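Local coordinates for protein arginine kinase (Anthopleura japonica, PDB 4RF6) that catalyses the transfer of a phosphoryl group from ATP to L-arginine, giving phospho-L-arginine and ADP, and carries two tandem phosphagen kinase repeats in a single chain, at residues 295-300 with 360-365; 308-313 with 351-356; 368-373 with 409-414. All coordinates share one frame; numbering follows the deposited sequence.

Contact 1 of 3, residues 295-300 with 360-365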
loop_
_atom_site.group_PDB
_atom_site.type_symbol
_atom_site.label_atom_id
_atom_site.label_comp_id
_atom_site.label_asym_id
_atom_site.label_seq_id
_atom_site.Cartn_x
_atom_site.Cartn_y
_atom_site.Cartn_z
ATOM N N PRO A 295 13.246 4.038 -13.014
ATOM C CA PRO A 295 13.732 3.485 -14.286
ATOM C C PRO A 295 14.720 4.409 -15.003
ATOM O O PRO A 295 15.547 3.926 -15.777
ATOM C CB PRO A 295 12.451 3.327 -15.116
ATOM C CG PRO A 295 11.508 4.323 -14.555
ATOM C CD PRO A 295 11.814 4.390 -13.080
ATOM N N HIS A 296 14.641 5.710 -14.745
ATOM C CA HIS A 296 15.556 6.664 -15.363
ATOM C C HIS A 296 16.930 6.655 -14.695
ATOM O O HIS A 296 17.960 6.656 -15.371
ATOM C CB HIS A 296 14.978 8.083 -15.315
ATOM C CG HIS A 296 13.715 8.256 -16.098
ATOM N ND1 HIS A 296 12.476 8.340 -15.500
ATOM C CD2 HIS A 296 13.499 8.370 -17.429
ATOM C CE1 HIS A 296 11.551 8.497 -16.431
ATOM N NE2 HIS A 296 12.146 8.517 -17.610
ATOM N N ALA A 297 16.939 6.656 -13.366
ATOM C CA ALA A 297 18.185 6.663 -12.605
ATOM C C ALA A 297 19.014 5.408 -12.886
ATOM O O ALA A 297 20.244 5.429 -12.793
ATOM C CB ALA A 297 17.899 6.798 -11.111
ATOM N N LYS A 298 18.327 4.323 -13.235
ATOM C CA LYS A 298 18.961 3.047 -13.565
ATOM C C LYS A 298 19.902 3.168 -14.767
ATOM O O LYS A 298 20.956 2.525 -14.817
ATOM C CB LYS A 298 17.879 1.997 -13.841
ATOM C CG LYS A 298 18.393 0.632 -14.293
ATOM C CD LYS A 298 19.424 0.056 -13.327
ATOM C CE LYS A 298 19.758 -1.393 -13.667
ATOM N NZ LYS A 298 19.945 -1.601 -15.132
ATOM N N GLU A 299 19.517 4.006 -15.726
ATOM C CA GLU A 299 20.280 4.190 -16.957
ATOM C C GLU A 299 21.311 5.318 -16.843
ATOM O O GLU A 299 22.033 5.605 -17.799
ATOM C CB GLU A 299 19.333 4.465 -18.130
ATOM C CG GLU A 299 18.091 3.571 -18.162
ATOM C CD GLU A 299 18.427 2.094 -18.291
ATOM O OE1 GLU A 299 19.472 1.771 -18.893
ATOM O OE2 GLU A 299 17.646 1.255 -17.790
ATOM N N HIS A 300 21.377 5.953 -15.676
ATOM C CA HIS A 300 22.356 7.012 -15.436
ATOM C C HIS A 300 23.723 6.389 -15.165
ATOM O O HIS A 300 23.812 5.326 -14.548
ATOM C CB HIS A 300 21.918 7.881 -14.254
ATOM C CG HIS A 300 22.619 9.204 -14.170
ATOM N ND1 HIS A 300 23.750 9.404 -13.407
ATOM C CD2 HIS A 300 22.336 10.400 -14.740
ATOM C CE1 HIS A 300 24.137 10.662 -13.515
ATOM N NE2 HIS A 300 23.298 11.288 -14.319
ATOM N N GLU A 360 16.726 11.824 -6.437
ATOM C CA GLU A 360 17.072 13.092 -7.077
ATOM C C GLU A 360 17.514 12.909 -8.529
ATOM O O GLU A 360 17.312 13.795 -9.365
ATOM C CB GLU A 360 18.139 13.834 -6.268
ATOM C CG GLU A 360 17.615 14.430 -4.967
ATOM C CD GLU A 360 16.632 15.569 -5.198
ATOM O OE1 GLU A 360 16.764 16.269 -6.225
ATOM O OE2 GLU A 360 15.729 15.765 -4.355
ATOM N N LEU A 361 18.104 11.753 -8.821
ATOM C CA LEU A 361 18.449 11.380 -10.192
ATOM C C LEU A 361 17.197 11.198 -11.045
ATOM O O LEU A 361 17.116 11.711 -12.163
ATOM C CB LEU A 361 19.263 10.084 -10.216
ATOM C CG LEU A 361 20.770 10.099 -9.965
ATOM C CD1 LEU A 361 21.363 8.751 -10.355
ATOM C CD2 LEU A 361 21.456 11.230 -10.730
ATOM N N GLU A 362 16.230 10.446 -10.521
ATOM C CA GLU A 362 14.955 10.245 -11.204
ATOM C C GLU A 362 14.254 11.587 -11.431
ATOM O O GLU A 362 13.705 11.839 -12.508
ATOM C CB GLU A 362 14.056 9.303 -10.392
ATOM C CG GLU A 362 12.782 8.858 -11.113
ATOM C CD GLU A 362 13.064 7.925 -12.273
ATOM O OE1 GLU A 362 14.159 7.327 -12.295
ATOM O OE2 GLU A 362 12.194 7.790 -13.160
ATOM N N LYS A 363 14.293 12.451 -10.419
ATOM C CA LYS A 363 13.638 13.757 -10.498
ATOM C C LYS A 363 14.280 14.683 -11.536
ATOM O O LYS A 363 13.576 15.429 -12.234
ATOM C CB LYS A 363 13.613 14.430 -9.122
ATOM C CG LYS A 363 12.594 13.836 -8.162
ATOM C CD LYS A 363 12.913 14.163 -6.709
ATOM C CE LYS A 363 12.840 15.656 -6.433
ATOM N NZ LYS A 363 13.032 15.957 -4.983
ATOM N N GLU A 364 15.608 14.643 -11.627
ATOM C CA GLU A 364 16.342 15.433 -12.617
ATOM C C GLU A 364 15.926 15.014 -14.013
ATOM O O GLU A 364 15.690 15.846 -14.881
ATOM C CB GLU A 364 17.852 15.215 -12.477
ATOM C CG GLU A 364 18.540 15.973 -11.349
ATOM C CD GLU A 364 20.030 15.683 -11.305
ATOM O OE1 GLU A 364 20.570 15.220 -12.332
ATOM O OE2 GLU A 364 20.657 15.904 -10.247
ATOM N N ALA A 365 15.848 13.705 -14.218
ATOM C CA ALA A 365 15.489 13.143 -15.513
ATOM C C ALA A 365 14.078 13.553 -15.912
ATOM O O ALA A 365 13.814 13.872 -17.075
ATOM C CB ALA A 365 15.608 11.636 -15.478
#
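Glu362 turns one carboxylate oxygen to the amides of His296 and Ala297 and the other to the His296 ring. OE1 accepts from Ala297 N at 3.1 Å, with an N-H...O angle of 157° and the nitrogen lying nearly on the extension of the carbon-oxygen bond; a second, weak bond reaches the same oxygen from His296 N. OE2 faces the edge of the His296 imidazole in a His-carboxylate hydrogen bond. As modelled, His296 ND1 and Glu362 OE2 are 2.4 Å apart, so the exact length is doubtful. Glu362 brings its CD here through a bend at chi2 (69°), its CG being anti to the backbone N. The other ring nitrogen, His296 NE2, has a weak hydrogen bond to Lys369 NZ.

The short helix 295-298 follows strand 286-293 of the catalytic domain's antiparallel sheet, and these bonds tie its amides to the long helix 344-370.

Apolar contacts lie along the same helix. Ala365 CB sits 3.6 Å from His296 CB, and Ala297 CB meets Leu361 CB at 3.7 Å. Farther on, Leu361 CD2 stands 3.9 Å from the centroid of the His300 ring, only 8° off its normal, a CH-pi contact over the face. His300 ND1 is meanwhile hydrogen-bonded to Asp302 N.

Contact 2 of 3, residues 308-313 with 351-356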
loop_
_atom_site.group_PDB
_atom_site.type_symbol
_atom_site.label_atom_id
_atom_site.label_comp_id
_atom_site.label_asym_id
_atom_site.label_seq_id
_atom_site.Cartn_x
_atom_site.Cartn_y
_atom_site.Cartn_z
ATOM N N THR A 308 27.425 1.830 -4.688
ATOM C CA THR A 308 28.723 1.531 -4.093
ATOM C C THR A 308 29.009 2.459 -2.916
ATOM O O THR A 308 29.402 2.008 -1.837
ATOM C CB THR A 308 29.861 1.660 -5.130
ATOM O OG1 THR A 308 29.632 0.755 -6.217
ATOM C CG2 THR A 308 31.201 1.341 -4.501
ATOM N N LYS A 309 28.795 3.756 -3.130
ATOM C CA LYS A 309 29.065 4.766 -2.110
ATOM C C LYS A 309 28.329 4.495 -0.797
ATOM O O LYS A 309 28.916 4.608 0.284
ATOM C CB LYS A 309 28.722 6.166 -2.638
ATOM C CG LYS A 309 28.749 7.275 -1.582
ATOM C CD LYS A 309 29.182 8.601 -2.203
ATOM C CE LYS A 309 28.403 9.789 -1.648
ATOM N NZ LYS A 309 28.830 10.182 -0.274
ATOM N N TYR A 310 27.057 4.117 -0.889
ATOM C CA TYR A 310 26.253 3.911 0.310
ATOM C C TYR A 310 26.149 2.448 0.746
ATOM O O TYR A 310 25.439 2.132 1.703
ATOM C CB TYR A 310 24.872 4.556 0.138
ATOM C CG TYR A 310 24.970 6.053 -0.026
ATOM C CD1 TYR A 310 25.305 6.862 1.053
ATOM C CD2 TYR A 310 24.760 6.657 -1.261
ATOM C CE1 TYR A 310 25.412 8.227 0.911
ATOM C CE2 TYR A 310 24.864 8.025 -1.408
ATOM C CZ TYR A 310 25.191 8.803 -0.316
ATOM O OH TYR A 310 25.301 10.169 -0.447
ATOM N N HIS A 311 26.876 1.571 0.057
ATOM C CA HIS A 311 26.897 0.138 0.371
ATOM C C HIS A 311 25.502 -0.469 0.344
ATOM O O HIS A 311 25.135 -1.276 1.207
ATOM C CB HIS A 311 27.566 -0.113 1.722
ATOM C CG HIS A 311 28.808 0.692 1.929
ATOM N ND1 HIS A 311 28.930 1.624 2.938
ATOM C CD2 HIS A 311 29.972 0.730 1.239
ATOM C CE1 HIS A 311 30.121 2.190 2.869
ATOM N NE2 HIS A 311 30.772 1.665 1.845
ATOM N N ILE A 312 24.726 -0.066 -0.654
ATOM C CA ILE A 312 23.395 -0.612 -0.866
ATOM C C ILE A 312 23.370 -1.371 -2.187
ATOM O O ILE A 312 24.339 -1.331 -2.946
ATOM C CB ILE A 312 22.334 0.490 -0.854
ATOM C CG1 ILE A 312 22.686 1.593 -1.859
ATOM C CG2 ILE A 312 22.203 1.066 0.552
ATOM C CD1 ILE A 312 21.720 2.782 -1.846
ATOM N N GLN A 313 22.275 -2.074 -2.457
ATOM C CA GLN A 313 22.156 -2.853 -3.685
ATOM C C GLN A 313 20.764 -2.651 -4.273
ATOM O O GLN A 313 19.805 -2.400 -3.537
ATOM C CB GLN A 313 22.399 -4.336 -3.398
ATOM C CG GLN A 313 21.445 -4.920 -2.363
ATOM C CD GLN A 313 21.934 -6.233 -1.778
ATOM O OE1 GLN A 313 22.659 -6.988 -2.430
ATOM N NE2 GLN A 313 21.538 -6.512 -0.536
ATOM N N MET A 351 20.923 4.332 3.963
ATOM C CA MET A 351 19.724 3.930 3.241
ATOM C C MET A 351 18.952 5.158 2.800
ATOM O O MET A 351 18.490 5.255 1.658
ATOM C CB MET A 351 18.831 3.102 4.155
ATOM C CG MET A 351 17.961 2.138 3.413
ATOM S SD MET A 351 19.010 0.873 2.678
ATOM C CE MET A 351 18.111 0.646 1.160
ATOM N N TYR A 352 18.806 6.094 3.731
ATOM C CA TYR A 352 18.103 7.341 3.479
ATOM C C TYR A 352 18.850 8.203 2.459
ATOM O O TYR A 352 18.256 8.695 1.493
ATOM C CB TYR A 352 17.940 8.109 4.795
ATOM C CG TYR A 352 17.280 9.455 4.636
ATOM C CD1 TYR A 352 15.897 9.567 4.588
ATOM C CD2 TYR A 352 18.036 10.617 4.532
ATOM C CE1 TYR A 352 15.286 10.796 4.444
ATOM C CE2 TYR A 352 17.429 11.855 4.376
ATOM C CZ TYR A 352 16.054 11.932 4.333
ATOM O OH TYR A 352 15.439 13.155 4.181
ATOM N N ASP A 353 20.149 8.389 2.688
ATOM C CA ASP A 353 20.965 9.235 1.824
ATOM C C ASP A 353 21.063 8.618 0.432
ATOM O O ASP A 353 21.002 9.322 -0.585
ATOM C CB ASP A 353 22.371 9.424 2.409
ATOM C CG ASP A 353 22.373 10.166 3.741
ATOM O OD1 ASP A 353 21.339 10.748 4.113
ATOM O OD2 ASP A 353 23.429 10.168 4.413
ATOM N N GLY A 354 21.206 7.298 0.388
ATOM C CA GLY A 354 21.310 6.583 -0.872
ATOM C C GLY A 354 20.054 6.660 -1.723
ATOM O O GLY A 354 20.121 7.008 -2.907
ATOM N N VAL A 355 18.910 6.325 -1.128
ATOM C CA VAL A 355 17.624 6.410 -1.823
ATOM C C VAL A 355 17.356 7.840 -2.281
ATOM O O VAL A 355 16.860 8.070 -3.388
ATOM C CB VAL A 355 16.459 5.902 -0.935
ATOM C CG1 VAL A 355 15.112 6.211 -1.578
ATOM C CG2 VAL A 355 16.588 4.402 -0.681
ATOM N N LYS A 356 17.696 8.800 -1.425
ATOM C CA LYS A 356 17.549 10.212 -1.763
ATOM C C LYS A 356 18.341 10.584 -3.016
ATOM O O LYS A 356 17.825 11.255 -3.914
ATOM C CB LYS A 356 17.977 11.103 -0.595
ATOM C CG LYS A 356 17.804 12.598 -0.867
ATOM C CD LYS A 356 18.247 13.451 0.312
ATOM C CE LYS A 356 18.141 14.933 -0.020
ATOM N NZ LYS A 356 18.395 15.807 1.164
#
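Tyr310 lays one ring face on the backbone of helix 344-370 at Asp353 and Gly354. The evidence for a CH-pi contact is the position of Gly354 CA, 3.9 Å from the Tyr310 ring centroid and 29° off the normal; the closest atom pair is Tyr310 CD2 with Gly354 CA, at 3.5 Å. Gly354 N also lies above the ring centre, while Asp353 CB approaches the Tyr310 rim atom CE1 to 3.6 Å. The opposite face is covered by Lys309 CG, so the ring lies between the Lys309 side chain and the backbone of helix 344-370. With no side chain on Gly354, the two backbones come close: the CA atoms of Tyr310 and Gly354 are 5.7 Å apart.

The remaining contacts are apolar. Ile312 CD1 rests 3.9 Å from Gly354 CA, and Ile312 CG2 touches Met351 SD at 3.8 Å. Although the CB of Met351 points away from the 308-313 segment, a bend at chi2 (68°) swings SD back to the isoleucine. No hydrogen bond crosses the contact.

A Schellman motif, with His311 at a phi of +57°, ends helix 303-310 and turns the chain into edge strand 312-316. Ile312 and Met351 both also pack on Ile334 of the adjoining strand 331-336, and Met351 touches Ala288, predicted to bind ATP, on strand 286-293. Helix 344-370 thus lies against the sheet, with the end of helix 303-310 beside it.

Contact 3 of 3, residues 368-373 with 409-414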
loop_
_atom_site.group_PDB
_atom_site.type_symbol
_atom_site.label_atom_id
_atom_site.label_comp_id
_atom_site.label_asym_id
_atom_site.label_seq_id
_atom_site.Cartn_x
_atom_site.Cartn_y
_atom_site.Cartn_z
ATOM N N LYS A 368 13.583 17.426 -16.517
ATOM C CA LYS A 368 14.166 17.727 -17.819
ATOM C C LYS A 368 13.164 17.471 -18.947
ATOM O O LYS A 368 12.964 18.315 -19.821
ATOM C CB LYS A 368 15.424 16.889 -18.052
ATOM C CG LYS A 368 16.187 17.305 -19.296
ATOM C CD LYS A 368 17.055 16.183 -19.837
ATOM C CE LYS A 368 17.711 16.602 -21.147
ATOM N NZ LYS A 368 18.600 15.542 -21.702
ATOM N N LYS A 369 12.540 16.296 -18.919
ATOM C CA LYS A 369 11.577 15.897 -19.944
ATOM C C LYS A 369 10.273 16.703 -19.850
ATOM O O LYS A 369 9.577 16.907 -20.852
ATOM C CB LYS A 369 11.319 14.388 -19.849
ATOM C CG LYS A 369 10.144 13.850 -20.663
ATOM C CD LYS A 369 10.390 12.403 -21.115
ATOM C CE LYS A 369 11.312 11.648 -20.150
ATOM N NZ LYS A 369 11.450 10.185 -20.445
ATOM N N ARG A 370 9.959 17.175 -18.647
ATOM C CA ARG A 370 8.765 17.991 -18.429
ATOM C C ARG A 370 9.029 19.476 -18.702
ATOM O O ARG A 370 8.100 20.282 -18.731
ATOM C CB ARG A 370 8.234 17.808 -17.002
ATOM C CG ARG A 370 7.703 16.412 -16.694
ATOM C CD ARG A 370 6.947 16.375 -15.368
ATOM N NE ARG A 370 6.099 15.189 -15.263
ATOM C CZ ARG A 370 5.171 14.998 -14.327
ATOM N NH1 ARG A 370 4.962 15.911 -13.388
ATOM N NH2 ARG A 370 4.454 13.884 -14.330
ATOM N N SER A 371 10.295 19.828 -18.913
ATOM C CA SER A 371 10.682 21.222 -19.131
ATOM C C SER A 371 10.269 21.716 -20.512
ATOM O O SER A 371 10.371 22.908 -20.813
ATOM C CB SER A 371 12.195 21.377 -18.992
ATOM O OG SER A 371 12.867 20.645 -20.001
ATOM N N VAL A 372 9.798 20.793 -21.343
ATOM C CA VAL A 372 9.519 21.065 -22.747
ATOM C C VAL A 372 8.059 20.750 -23.094
ATOM O O VAL A 372 7.474 19.831 -22.523
ATOM C CB VAL A 372 10.497 20.250 -23.627
ATOM C CG1 VAL A 372 9.878 19.860 -24.961
ATOM C CG2 VAL A 372 11.792 21.022 -23.824
ATOM N N PHE A 373 7.470 21.529 -24.004
ATOM C CA PHE A 373 6.113 21.274 -24.490
ATOM C C PHE A 373 5.960 19.828 -24.950
ATOM O O PHE A 373 6.800 19.315 -25.689
ATOM C CB PHE A 373 5.769 22.223 -25.638
ATOM C CG PHE A 373 4.325 22.179 -26.048
ATOM C CD1 PHE A 373 3.391 22.993 -25.420
ATOM C CD2 PHE A 373 3.899 21.324 -27.058
ATOM C CE1 PHE A 373 2.060 22.960 -25.790
ATOM C CE2 PHE A 373 2.574 21.284 -27.436
ATOM C CZ PHE A 373 1.647 22.104 -26.799
ATOM N N LEU A 409 1.614 22.081 -13.383
ATOM C CA LEU A 409 0.774 21.952 -14.571
ATOM C C LEU A 409 0.950 20.572 -15.183
ATOM O O LEU A 409 -0.022 19.939 -15.608
ATOM C CB LEU A 409 1.141 23.007 -15.614
ATOM C CG LEU A 409 0.353 22.909 -16.920
ATOM C CD1 LEU A 409 -1.083 23.326 -16.691
ATOM C CD2 LEU A 409 0.982 23.755 -18.022
ATOM N N TYR A 410 2.194 20.104 -15.236
ATOM C CA TYR A 410 2.468 18.824 -15.874
ATOM C C TYR A 410 1.841 17.679 -15.090
ATOM O O TYR A 410 1.391 16.699 -15.688
ATOM C CB TYR A 410 3.970 18.589 -16.069
ATOM C CG TYR A 410 4.283 17.928 -17.398
ATOM C CD1 TYR A 410 3.796 16.657 -17.695
ATOM C CD2 TYR A 410 5.053 18.575 -18.351
ATOM C CE1 TYR A 410 4.068 16.051 -18.909
ATOM C CE2 TYR A 410 5.338 17.977 -19.569
ATOM C CZ TYR A 410 4.842 16.719 -19.841
ATOM O OH TYR A 410 5.121 16.122 -21.049
ATOM N N ASP A 411 1.808 17.801 -13.762
ATOM C CA ASP A 411 1.056 16.853 -12.941
ATOM C C ASP A 411 -0.385 16.770 -13.444
ATOM O O ASP A 411 -0.934 15.678 -13.623
ATOM C CB ASP A 411 1.050 17.279 -11.464
ATOM C CG ASP A 411 2.389 17.071 -10.787
ATOM O OD1 ASP A 411 3.141 16.181 -11.234
ATOM O OD2 ASP A 411 2.681 17.791 -9.806
ATOM N N CYS A 412 -0.988 17.932 -13.681
ATOM C CA CYS A 412 -2.398 17.996 -14.069
ATOM C C CYS A 412 -2.673 17.413 -15.448
ATOM O O CYS A 412 -3.715 16.800 -15.669
ATOM C CB CYS A 412 -2.897 19.439 -14.024
ATOM S SG CYS A 412 -3.003 20.110 -12.357
ATOM N N ILE A 413 -1.736 17.597 -16.376
ATOM C CA ILE A 413 -1.966 17.190 -17.757
ATOM C C ILE A 413 -1.390 15.811 -18.067
ATOM O O ILE A 413 -1.611 15.268 -19.154
ATOM C CB ILE A 413 -1.380 18.222 -18.741
ATOM C CG1 ILE A 413 0.149 18.106 -18.780
ATOM C CG2 ILE A 413 -1.817 19.638 -18.351
ATOM C CD1 ILE A 413 0.795 18.949 -19.853
ATOM N N ASN A 414 -0.669 15.236 -17.108
ATOM C CA ASN A 414 0.073 13.993 -17.344
ATOM C C ASN A 414 -0.745 12.854 -17.959
ATOM O O ASN A 414 -0.305 12.213 -18.914
ATOM C CB ASN A 414 0.788 13.522 -16.070
ATOM C CG ASN A 414 1.772 12.399 -16.342
ATOM O OD1 ASN A 414 2.818 12.617 -16.960
ATOM N ND2 ASN A 414 1.440 11.188 -15.893
HETATM O O HOH W 1 7.366 17.190 -22.122
HETATM O O HOH W 2 2.640 13.445 -12.318
#
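Tyr410 receives the side chain of Arg370 over one ring face. Arg370 CG lies 3.8 Å from the ring centroid, 12° off the normal, which identifies a CH-pi contact; the extended chain from CG to NE then carries the guanidinium past the Tyr410 CD1 rim, nearly parallel to the ring (planes 14° apart). Ile413 CD1 covers the opposite ring face. At the phenol end, Tyr410 OH donates to a water at 2.7 Å, and this water in turn donates to the carbonyl oxygens of Lys369 and Val372.

Asp411 OD1 forms a salt bridge with Arg370 NH1 at 2.8 Å. The oxygen lies in the guanidinium plane, but the nitrogen stands above the carboxylate plane, 42° out of it. A second water bridges Arg370 NH2 (2.7 Å) and Asp411 OD1 (3.0 Å). Asp411 OD2 accepts a hydrogen bond from Ser408 N and forms a salt bridge with Arg125 NH2 of the first repeat.

Asn414 OD1 accepts a weak hydrogen bond from Arg370 NH2 (3.3 Å), while its ND2 is bonded to Ala556 O.

At the surface, away from the annotated sites, the C-terminal end of helix 344-370, which starts in the first repeat, packs on helix 409-418 of the second repeat's N-terminal domain; the Asp411-Arg125 salt bridge crosses between repeats.

How the contacts relate
All three contacts draw on helix 344-370, at successive points toward its C-terminal end: contact 2, then contact 1, then contact 3. The centres of contacts 1 and 2 are about 14 Å apart. Those of contacts 1 and 3 are about 16 Å apart, and those of contacts 2 and 3 about 29 Å. In sequence, contact 2 falls wholly between the two segments of contact 1, and contact 3 follows both. Contacts 1 and 2 pack the helix against other parts of the first repeat's catalytic domain: helix 295-298, the end of helix 303-310 and strand 312-316. Contacts 1 and 3 meet weakly through His296 and Lys369. The helix runs across the approximate repeat boundary at 369/370, linking the tandem repeats.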